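Side-chain contacts in DPSA (Streptomyces coelicolor, PDB 4CY9), which is a Dps-family ferritin that probably oxidises and stores iron, and that probably binds DNA: residues Asp2-Tyr7 / Ile12-Ala17; Leu31-Leu36 / Gly87-Glu92; Val61-Asp66 / Leu145-Gln150; Ala107-Leu112 / Arg156-Ser161. One frame throughout, in Å; residues are numbered along the deposited sequence.

The four contacts lie at different depths of a ferritin-type helical bundle. Interaction 1 lies at the margin, its centre about 24 Å from that of the chain, and is the most polar: backbone carbonyls, a guanidinium group and a water hold the N-terminal tail to the start of helix 14-44. Interaction 2 uses the same helix further along, but its touching residues are all buried and one leucine does most of the work. It touches interaction 3, where Leu34 CD2 packs on Leu148 CD2 at 3.8 Å. Interactions 3 and 4 share helix 135-158; the former pairs a polar outer pair with an apolar inner contact, while the latter, farther along the chain, is apolar with a CH-pi element.

Interaction 1 (Asp2-Tyr7 / Ile12-Ala17); sequences DLTPKY and IEREAA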
# COMPACT_ATOMS: atom_id res chain seq x y z
N ASP A 2 42.14 15.63 19.75
CA ASP A 2 41.22 15.55 20.93
C ASP A 2 39.72 15.83 20.53
O ASP A 2 39.29 16.94 20.18
CB ASP A 2 41.67 16.54 21.98
CG ASP A 2 40.82 16.51 23.23
OD1 ASP A 2 40.01 15.63 23.42
OD2 ASP A 2 40.98 17.41 24.07
N LEU A 3 38.91 14.79 20.61
CA LEU A 3 37.47 14.96 20.25
C LEU A 3 36.60 14.85 21.50
O LEU A 3 35.37 14.60 21.40
CB LEU A 3 37.12 13.74 19.30
CG LEU A 3 37.87 13.84 17.97
CD1 LEU A 3 37.51 12.64 17.07
CD2 LEU A 3 37.62 15.14 17.24
N THR A 4 37.13 15.12 22.70
CA THR A 4 36.28 15.05 23.89
C THR A 4 35.16 16.12 23.73
O THR A 4 35.40 17.30 23.51
CB THR A 4 37.12 15.54 25.15
OG1 THR A 4 38.23 14.63 25.27
CG2 THR A 4 36.26 15.45 26.45
N PRO A 5 33.89 15.67 23.92
CA PRO A 5 32.79 16.58 23.70
C PRO A 5 32.47 17.37 25.00
O PRO A 5 32.95 17.01 26.12
CB PRO A 5 31.60 15.64 23.39
CG PRO A 5 31.92 14.35 24.16
CD PRO A 5 33.48 14.25 23.98
N LYS A 6 31.58 18.37 24.86
CA LYS A 6 31.08 19.10 26.03
C LYS A 6 29.93 18.43 26.76
O LYS A 6 29.72 18.70 27.96
CB LYS A 6 30.68 20.55 25.62
CG LYS A 6 31.93 21.24 25.09
CD LYS A 6 31.56 22.66 24.71
CE LYS A 6 32.86 23.30 24.19
NZ LYS A 6 32.51 24.38 23.23
N TYR A 7 29.17 17.53 26.12
CA TYR A 7 28.16 16.76 26.78
C TYR A 7 28.23 15.42 26.07
O TYR A 7 28.77 15.38 24.99
CB TYR A 7 26.70 17.43 26.52
CG TYR A 7 26.27 17.24 25.05
CD1 TYR A 7 26.63 18.18 24.07
CD2 TYR A 7 25.46 16.10 24.63
CE1 TYR A 7 26.28 18.02 22.76
CE2 TYR A 7 25.17 15.90 23.25
CZ TYR A 7 25.53 16.89 22.34
OH TYR A 7 25.24 16.72 20.99
N ILE A 12 27.97 7.96 30.32
CA ILE A 12 29.26 7.80 29.63
C ILE A 12 30.11 8.98 30.03
O ILE A 12 29.63 10.10 30.02
CB ILE A 12 29.09 7.84 28.06
CG1 ILE A 12 28.22 6.67 27.58
CG2 ILE A 12 30.47 7.83 27.37
CD1 ILE A 12 28.13 6.56 26.06
N GLU A 13 31.38 8.78 30.36
CA GLU A 13 32.31 9.91 30.67
C GLU A 13 32.72 10.59 29.38
O GLU A 13 32.87 9.91 28.32
CB GLU A 13 33.62 9.44 31.39
CG GLU A 13 33.26 8.89 32.79
CD GLU A 13 32.55 9.94 33.74
OE1 GLU A 13 32.89 11.16 33.74
OE2 GLU A 13 31.60 9.56 34.49
N ARG A 14 32.88 11.90 29.43
CA ARG A 14 33.20 12.66 28.17
C ARG A 14 34.47 12.23 27.50
O ARG A 14 34.56 12.10 26.28
CB ARG A 14 33.15 14.18 28.44
CG ARG A 14 31.67 14.53 28.71
CD ARG A 14 31.40 16.03 28.96
NE ARG A 14 32.31 16.50 29.99
CZ ARG A 14 33.42 17.26 29.81
NH1 ARG A 14 33.84 17.71 28.63
NH2 ARG A 14 34.17 17.61 30.88
N GLU A 15 35.54 12.01 28.29
CA GLU A 15 36.80 11.61 27.62
C GLU A 15 36.66 10.24 26.88
O GLU A 15 37.13 10.14 25.69
CB GLU A 15 37.98 11.43 28.73
CG GLU A 15 39.34 11.13 28.09
CD GLU A 15 39.68 9.64 27.66
OE1 GLU A 15 38.99 8.68 28.27
OE2 GLU A 15 40.70 9.49 26.73
N ALA A 16 35.94 9.31 27.47
CA ALA A 16 35.72 7.96 26.84
C ALA A 16 34.82 8.22 25.58
O ALA A 16 35.07 7.64 24.46
CB ALA A 16 35.01 6.96 27.75
N ALA A 17 33.78 9.08 25.75
CA ALA A 17 32.94 9.38 24.51
C ALA A 17 33.82 9.99 23.41
O ALA A 17 33.58 9.67 22.21
CB ALA A 17 31.83 10.40 24.89
O HOH W 1 38.53 12.02 24.35
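Arg14 NH1 donates to the backbone carbonyl Pro5 O at 2.8 Å, with an N-H...O angle of 161° and the acceptor lying near the guanidinium plane, at its edge. Along the arginine chain CD lies against the loop backbone, 3.3 Å from Lys6 O, and the bend about CG-CD (chi3 -52°) then turns the guanidinium so that NH1 meets Pro5 O. Thr4 continues the contact with its methyl group: CG2 sits 3.9 Å from Arg14 CB, while OG1 takes up the position beside its own backbone N. That hydroxyl donates to Asp2 OD1 on the syn side of the carboxylate, and the same oxygen accepts Thr4 N from above the carboxylate plane, the Thr4 N bond making an Asx turn. Water adds a bridge, donating to Thr4 OG1 at 2.8 Å and to Glu15 O at 2.7 Å, so the hydroxyl is held from both a neighbour in sequence and the helix. Pro5 supplies the apolar share, its CG meeting Ala17 CB at 4.0 Å. Lys6, by contrast, sends its amine to Gly163 O of the second subunit. The tail thus folds back over the first turn of helix 14-44, with Leu3 and Pro5 also resting on Ile21 of that helix.

Interaction 2 (Leu31-Leu36 / Gly87-Glu92); sequences LNDLHL and GALVAE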
# COMPACT_ATOMS: atom_id res chain seq x y z
N LEU A 31 31.94 3.86 5.66
CA LEU A 31 30.61 3.52 5.13
C LEU A 31 30.28 4.51 3.99
O LEU A 31 29.69 4.06 2.99
CB LEU A 31 29.57 3.68 6.26
CG LEU A 31 29.74 2.50 7.29
CD1 LEU A 31 28.82 2.95 8.51
CD2 LEU A 31 29.17 1.15 6.72
N ASN A 32 30.69 5.80 4.09
CA ASN A 32 30.37 6.71 2.98
C ASN A 32 31.17 6.35 1.78
O ASN A 32 30.64 6.33 0.65
CB ASN A 32 30.70 8.12 3.42
CG ASN A 32 29.60 8.71 4.34
OD1 ASN A 32 28.44 8.26 4.35
ND2 ASN A 32 29.98 9.80 5.12
N ASP A 33 32.46 6.01 1.98
CA ASP A 33 33.25 5.61 0.78
C ASP A 33 32.65 4.29 0.20
O ASP A 33 32.53 4.16 -1.03
CB ASP A 33 34.68 5.35 1.28
CG ASP A 33 35.74 5.28 0.14
OD1 ASP A 33 35.41 4.99 -1.04
OD2 ASP A 33 36.90 5.61 0.52
N LEU A 34 32.13 3.39 1.05
CA LEU A 34 31.60 2.16 0.50
C LEU A 34 30.30 2.43 -0.32
O LEU A 34 30.19 1.87 -1.41
CB LEU A 34 31.17 1.23 1.70
CG LEU A 34 30.52 -0.10 1.23
CD1 LEU A 34 31.48 -0.95 0.34
CD2 LEU A 34 30.32 -0.97 2.54
N HIS A 35 29.35 3.24 0.19
CA HIS A 35 28.19 3.39 -0.72
C HIS A 35 28.48 4.21 -2.01
O HIS A 35 27.91 3.93 -3.05
CB HIS A 35 26.92 3.94 -0.02
CG HIS A 35 27.00 5.35 0.52
ND1 HIS A 35 26.75 6.45 -0.27
CD2 HIS A 35 27.03 5.81 1.85
CE1 HIS A 35 26.77 7.62 0.52
NE2 HIS A 35 26.96 7.22 1.80
N LEU A 36 29.43 5.15 -1.94
CA LEU A 36 29.87 5.83 -3.21
C LEU A 36 30.49 4.76 -4.11
O LEU A 36 30.23 4.76 -5.34
CB LEU A 36 31.03 6.87 -2.89
CG LEU A 36 30.41 8.03 -2.09
CD1 LEU A 36 31.61 8.93 -1.59
CD2 LEU A 36 29.53 8.99 -2.97
N GLY A 87 36.07 15.87 0.96
CA GLY A 87 37.54 16.29 1.17
C GLY A 87 38.01 15.74 2.57
O GLY A 87 39.12 15.20 2.64
N ALA A 88 37.17 15.79 3.56
CA ALA A 88 37.54 15.22 4.84
C ALA A 88 37.70 13.75 4.79
O ALA A 88 38.58 13.16 5.40
CB ALA A 88 36.47 15.60 5.90
N LEU A 89 36.74 13.08 4.11
CA LEU A 89 36.85 11.63 3.93
C LEU A 89 38.18 11.27 3.27
O LEU A 89 38.91 10.37 3.76
CB LEU A 89 35.65 11.22 3.03
CG LEU A 89 35.41 9.70 2.89
CD1 LEU A 89 34.02 9.49 2.16
CD2 LEU A 89 36.44 9.05 2.02
N VAL A 90 38.52 11.95 2.17
CA VAL A 90 39.77 11.56 1.51
C VAL A 90 41.05 11.92 2.36
O VAL A 90 42.01 11.14 2.31
CB VAL A 90 39.80 12.32 0.14
CG1 VAL A 90 41.19 12.17 -0.55
CG2 VAL A 90 38.73 11.66 -0.83
N ALA A 91 40.95 12.98 3.08
CA ALA A 91 42.11 13.40 3.96
C ALA A 91 42.29 12.43 5.12
O ALA A 91 43.42 12.17 5.53
CB ALA A 91 41.88 14.78 4.46
N GLU A 92 41.20 11.90 5.69
CA GLU A 92 41.31 11.12 6.94
C GLU A 92 41.29 9.63 6.72
O GLU A 92 41.64 8.87 7.63
CB GLU A 92 40.16 11.48 7.88
CG GLU A 92 40.18 13.00 8.21
CD GLU A 92 39.09 13.38 9.18
OE1 GLU A 92 38.39 12.51 9.83
OE2 GLU A 92 38.98 14.60 9.33
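Leu89 and Asp33 meet at about a right angle, and with Asn32 they make up nearly all of a small, buried contact. Leu89 carries most of it. Its CG lies anti to the backbone N (chi1 -170°), projecting the fork of the side chain at helix 31-36, and each branch then finds a different residue. CD1 settles 3.8 Å from Asn32 CB and equally close to the backbone atom Asp33 N, with Leu36 CD1 a looser neighbour at 4.5 Å. CD2 meets Asp33 instead, approaching OD2 to 3.8 Å and CB to 4.2 Å.

The two helical segments run at 111° to one another, their axes 10.9 Å apart at the closest point, and the gap is bridged mainly by Leu89. Helix 86-92 is the short helix in the connection between the second and third long helices of the bundle, a hallmark of Dps proteins, and here it lies across helix 14-44 at a subunit interface: Leu89 and Asp33 both also pack on Pro86 of the third subunit, and Val90 packs on Val90 of that subunit.

The buried carboxylate has its polar partners elsewhere: Asp33 OD2 receives a hydrogen bond from Trp95 NE1 and a salt bridge from Arg93, residues just beyond the short helix. Asn32, for its part, offers only CB to the leucine; its OD1 faces along its own helix and accepts His35 NE2 at 3.1 Å, the donor tilted 30° from the carbonyl plane.

Interaction 3 (Val61-Asp66 / Leu145-Gln150); sequences VDQVRD and LRDLEQ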
# COMPACT_ATOMS: atom_id res chain seq x y z
N VAL A 61 23.38 -0.64 -1.52
CA VAL A 61 23.63 0.82 -1.51
C VAL A 61 22.71 1.45 -0.47
O VAL A 61 23.09 2.25 0.39
CB VAL A 61 23.34 1.47 -2.89
CG1 VAL A 61 23.38 3.02 -2.76
CG2 VAL A 61 24.47 1.04 -3.85
N ASP A 62 21.43 1.05 -0.55
CA ASP A 62 20.45 1.65 0.36
C ASP A 62 20.73 1.27 1.82
O ASP A 62 20.64 2.13 2.69
CB ASP A 62 19.00 1.12 0.07
CG ASP A 62 18.48 1.55 -1.34
OD1 ASP A 62 19.01 2.52 -1.91
OD2 ASP A 62 17.55 0.81 -1.83
N GLN A 63 21.10 0.02 2.05
CA GLN A 63 21.38 -0.47 3.41
C GLN A 63 22.63 0.24 3.98
O GLN A 63 22.67 0.64 5.21
CB GLN A 63 21.62 -2.02 3.41
CG GLN A 63 21.80 -2.45 4.86
CD GLN A 63 21.12 -3.75 5.47
OE1 GLN A 63 20.56 -4.66 4.83
NE2 GLN A 63 21.23 -3.80 6.78
N VAL A 64 23.66 0.39 3.15
CA VAL A 64 24.89 1.07 3.63
C VAL A 64 24.67 2.57 3.88
O VAL A 64 25.20 3.13 4.86
CB VAL A 64 26.07 0.83 2.60
CG1 VAL A 64 27.35 1.65 2.98
CG2 VAL A 64 26.43 -0.70 2.59
N ARG A 65 23.86 3.20 3.03
CA ARG A 65 23.54 4.62 3.35
C ARG A 65 22.77 4.70 4.71
O ARG A 65 23.03 5.68 5.48
CB ARG A 65 22.61 5.25 2.23
CG ARG A 65 23.49 5.50 0.96
CD ARG A 65 22.50 5.72 -0.25
NE ARG A 65 23.31 6.18 -1.42
CZ ARG A 65 22.74 6.41 -2.64
NH1 ARG A 65 21.41 6.10 -2.83
NH2 ARG A 65 23.51 6.90 -3.57
N ASP A 66 21.89 3.76 5.00
CA ASP A 66 21.18 3.74 6.27
C ASP A 66 22.20 3.54 7.44
O ASP A 66 22.09 4.17 8.50
CB ASP A 66 20.13 2.60 6.34
CG ASP A 66 18.83 2.90 5.53
OD1 ASP A 66 18.63 4.03 5.17
OD2 ASP A 66 18.05 1.91 5.34
N LEU A 145 27.84 -4.88 11.22
CA LEU A 145 28.95 -5.82 10.85
C LEU A 145 28.33 -7.06 10.20
O LEU A 145 28.80 -7.53 9.15
CB LEU A 145 29.70 -6.21 12.17
CG LEU A 145 30.69 -7.44 11.92
CD1 LEU A 145 31.84 -7.03 10.98
CD2 LEU A 145 31.26 -7.68 13.35
N ARG A 146 27.31 -7.64 10.81
CA ARG A 146 26.76 -8.93 10.24
C ARG A 146 26.14 -8.67 8.88
O ARG A 146 26.37 -9.43 7.92
CB ARG A 146 25.70 -9.51 11.18
CG ARG A 146 25.23 -10.91 10.60
CD ARG A 146 24.37 -11.73 11.67
NE ARG A 146 23.08 -11.01 11.88
CZ ARG A 146 22.79 -10.29 12.97
NH1 ARG A 146 23.66 -10.12 14.00
NH2 ARG A 146 21.58 -9.63 13.05
N ASP A 147 25.40 -7.57 8.75
CA ASP A 147 24.81 -7.27 7.43
C ASP A 147 25.90 -7.07 6.35
O ASP A 147 25.72 -7.55 5.21
CB ASP A 147 23.93 -5.98 7.52
CG ASP A 147 22.55 -6.27 8.20
OD1 ASP A 147 22.16 -7.43 8.39
OD2 ASP A 147 21.88 -5.28 8.52
N LEU A 148 26.99 -6.39 6.71
CA LEU A 148 28.07 -6.17 5.72
C LEU A 148 28.69 -7.52 5.38
O LEU A 148 28.97 -7.78 4.16
CB LEU A 148 29.19 -5.28 6.32
CG LEU A 148 28.62 -3.81 6.52
CD1 LEU A 148 29.55 -2.98 7.48
CD2 LEU A 148 28.55 -3.05 5.15
N GLU A 149 28.93 -8.40 6.39
CA GLU A 149 29.50 -9.72 6.06
C GLU A 149 28.54 -10.53 5.19
O GLU A 149 29.01 -11.31 4.33
CB GLU A 149 29.72 -10.50 7.37
CG GLU A 149 30.88 -9.91 8.13
CD GLU A 149 31.03 -10.59 9.51
OE1 GLU A 149 30.06 -11.19 10.05
OE2 GLU A 149 32.13 -10.35 10.14
N GLN A 150 27.21 -10.38 5.36
CA GLN A 150 26.31 -11.18 4.54
C GLN A 150 26.32 -10.66 3.10
O GLN A 150 26.18 -11.43 2.13
CB GLN A 150 24.84 -11.19 5.08
CG GLN A 150 24.81 -11.95 6.50
CD GLN A 150 25.24 -13.43 6.36
OE1 GLN A 150 24.78 -14.21 5.37
NE2 GLN A 150 26.13 -13.79 7.16
O HOH W 2 20.21 -7.39 5.63
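Gln63 stands opposite Asp147, and Val64 opposite Leu148, on two helical segments that run side by side, with CA separations of 8.6 Å between Gln63 and Asp147 and 8.2 Å between Val64 and Leu148. At that spacing side chains alone join the backbones. On the outer side Gln63, its CG anti to the backbone N (chi1 -176°), stretches across to the carboxylate. The modelled hydrogen bond from Gln63 NE2 to Asp147 OD2 is doubtful in detail: it is far too short and strongly bent, and the glutamine was modelled in two conformers. In the conformer described, a water would also link the other oxygens, donating to Gln63 OE1 at 2.9 Å and, only weakly, to Asp147 OD1 at 3.4 Å. Deeper in, the contact turns apolar. Val64 CG2, the branch beside its backbone N, meets Leu148 CD2 at 4.1 Å, the two side chains crossing at about a right angle. Leu148 also touches Gln60 and Met67 along helix 50-77, and Val64 leans on His35. The contact therefore lies midway along the four-helix bundle, pairing helix 50-77 with helix 135-158 beside helix 14-44, while Leu145 and Glu149 turn to helix 105-133.

Interaction 4 (Ala107-Leu112 / Arg156-Ser161); sequences AHLGAL and RAHLES
Leu109 faces both His158 and Leu159, and following it outward shows how residues 156-161 pack against helix 105-133, a contact between the third and fourth long helices of the ferritin-like four-helix bundle. Its CB has Leu159 CD2 beside it at 4.2 Å. Past CG, which is set anti to the carbonyl carbon (chi1 -73°), the CD1 branch goes over one face of the His158 imidazole, 3.8 Å from the ring centroid and 26° off the normal, a CH-pi contact displaced toward the rim: the closest ring atom is His158 CG, 3.4 Å from Leu109 CD1, and His158 CB follows at 3.6 Å. The leucine side chain also touches Val53 and Met56 of helix 50-77 and Val155.

Leu159 answers from the other segment. Its CD1 lies 3.8 Å from both Leu109 O and Gly110 CA, and CD2 comes 4.1 Å from Gly110 N. Both methyls thus rest on the backbone of helix 105-133 at Leu109 and Gly110.

The imidazole has other partners as well. His158 ND1 bonds to Phe154 O, one turn back in its own helix, and the ring packs edge-to-face with Phe50 of the fifth subunit, so the face that Leu109 uses belongs to a group tied into the assembly. Since a carbonyl can only accept, ND1 probably carries a proton. Between the two segments themselves the chemistry is dispersion and CH-pi contact, which implies that the fit depends on shape and on a ring whose orientation is probably set by its bond to Phe154 O and its packing on Phe50 of the fifth subunit.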
# COMPACT_ATOMS: atom_id res chain seq x y z
N ALA A 107 35.07 -9.29 -12.47
CA ALA A 107 36.14 -8.59 -12.08
C ALA A 107 35.81 -7.54 -10.92
O ALA A 107 36.61 -7.28 -9.96
CB ALA A 107 36.78 -7.83 -13.22
N HIS A 108 34.71 -6.82 -11.12
CA HIS A 108 34.31 -5.87 -10.04
C HIS A 108 33.98 -6.65 -8.76
O HIS A 108 34.30 -6.16 -7.64
CB HIS A 108 33.07 -5.12 -10.44
CG HIS A 108 33.38 -3.90 -11.23
ND1 HIS A 108 34.00 -2.83 -10.64
CD2 HIS A 108 33.01 -3.49 -12.57
CE1 HIS A 108 34.16 -1.80 -11.54
NE2 HIS A 108 33.56 -2.20 -12.73
N LEU A 109 33.34 -7.80 -8.86
CA LEU A 109 32.99 -8.52 -7.61
C LEU A 109 34.30 -8.96 -6.91
O LEU A 109 34.35 -8.92 -5.68
CB LEU A 109 32.14 -9.80 -7.92
CG LEU A 109 30.69 -9.37 -8.36
CD1 LEU A 109 29.83 -10.63 -8.53
CD2 LEU A 109 30.00 -8.43 -7.33
N GLY A 110 35.34 -9.44 -7.64
CA GLY A 110 36.65 -9.70 -7.05
C GLY A 110 37.19 -8.52 -6.23
O GLY A 110 37.71 -8.69 -5.11
N ALA A 111 37.17 -7.30 -6.85
CA ALA A 111 37.73 -6.11 -6.18
C ALA A 111 36.80 -5.69 -5.03
O ALA A 111 37.30 -5.27 -3.98
CB ALA A 111 37.82 -4.96 -7.18
N LEU A 112 35.49 -5.82 -5.17
CA LEU A 112 34.63 -5.47 -4.07
C LEU A 112 34.77 -6.45 -2.88
O LEU A 112 34.60 -6.05 -1.70
CB LEU A 112 33.21 -5.43 -4.66
CG LEU A 112 32.12 -4.80 -3.83
CD1 LEU A 112 32.43 -3.36 -3.43
CD2 LEU A 112 30.76 -4.89 -4.56
N ARG A 156 31.07 -12.91 -2.69
CA ARG A 156 31.92 -14.11 -2.76
C ARG A 156 31.29 -15.34 -3.38
O ARG A 156 32.04 -16.15 -4.00
CB ARG A 156 32.38 -14.54 -1.32
CG ARG A 156 33.41 -13.51 -0.80
CD ARG A 156 33.60 -13.84 0.77
NE ARG A 156 34.82 -13.15 1.16
CZ ARG A 156 35.43 -13.45 2.33
NH1 ARG A 156 34.85 -14.28 3.23
NH2 ARG A 156 36.63 -12.93 2.61
N ALA A 157 29.99 -15.53 -3.20
CA ALA A 157 29.35 -16.71 -3.79
C ALA A 157 29.51 -16.77 -5.33
O ALA A 157 29.63 -17.87 -5.88
CB ALA A 157 27.84 -16.74 -3.40
N HIS A 158 29.59 -15.59 -5.93
CA HIS A 158 29.80 -15.52 -7.43
C HIS A 158 31.16 -15.99 -7.81
O HIS A 158 31.35 -16.54 -8.91
CB HIS A 158 29.69 -14.11 -7.84
CG HIS A 158 28.27 -13.63 -7.95
ND1 HIS A 158 27.60 -13.04 -6.87
CD2 HIS A 158 27.38 -13.62 -9.05
CE1 HIS A 158 26.32 -12.72 -7.31
NE2 HIS A 158 26.22 -13.04 -8.63
N LEU A 159 32.11 -15.94 -6.85
CA LEU A 159 33.57 -16.28 -7.11
C LEU A 159 33.91 -17.66 -6.60
O LEU A 159 35.13 -18.09 -6.55
CB LEU A 159 34.41 -15.21 -6.25
CG LEU A 159 34.04 -13.75 -6.57
CD1 LEU A 159 34.74 -12.68 -5.63
CD2 LEU A 159 34.32 -13.44 -8.06
N GLU A 160 32.96 -18.36 -6.02
CA GLU A 160 33.24 -19.60 -5.24
C GLU A 160 33.05 -20.85 -6.10
O GLU A 160 32.06 -20.95 -6.93
CB GLU A 160 32.20 -19.69 -4.09
CG GLU A 160 32.43 -20.80 -3.04
CD GLU A 160 31.36 -20.70 -1.94
OE1 GLU A 160 30.45 -19.72 -1.90
OE2 GLU A 160 31.36 -21.64 -1.09
N SER A 161 33.92 -21.87 -5.83
CA SER A 161 33.83 -23.15 -6.57
C SER A 161 32.84 -24.09 -5.85
O SER A 161 32.49 -23.90 -4.67
CB SER A 161 35.27 -23.75 -6.59
OG SER A 161 35.55 -24.22 -5.22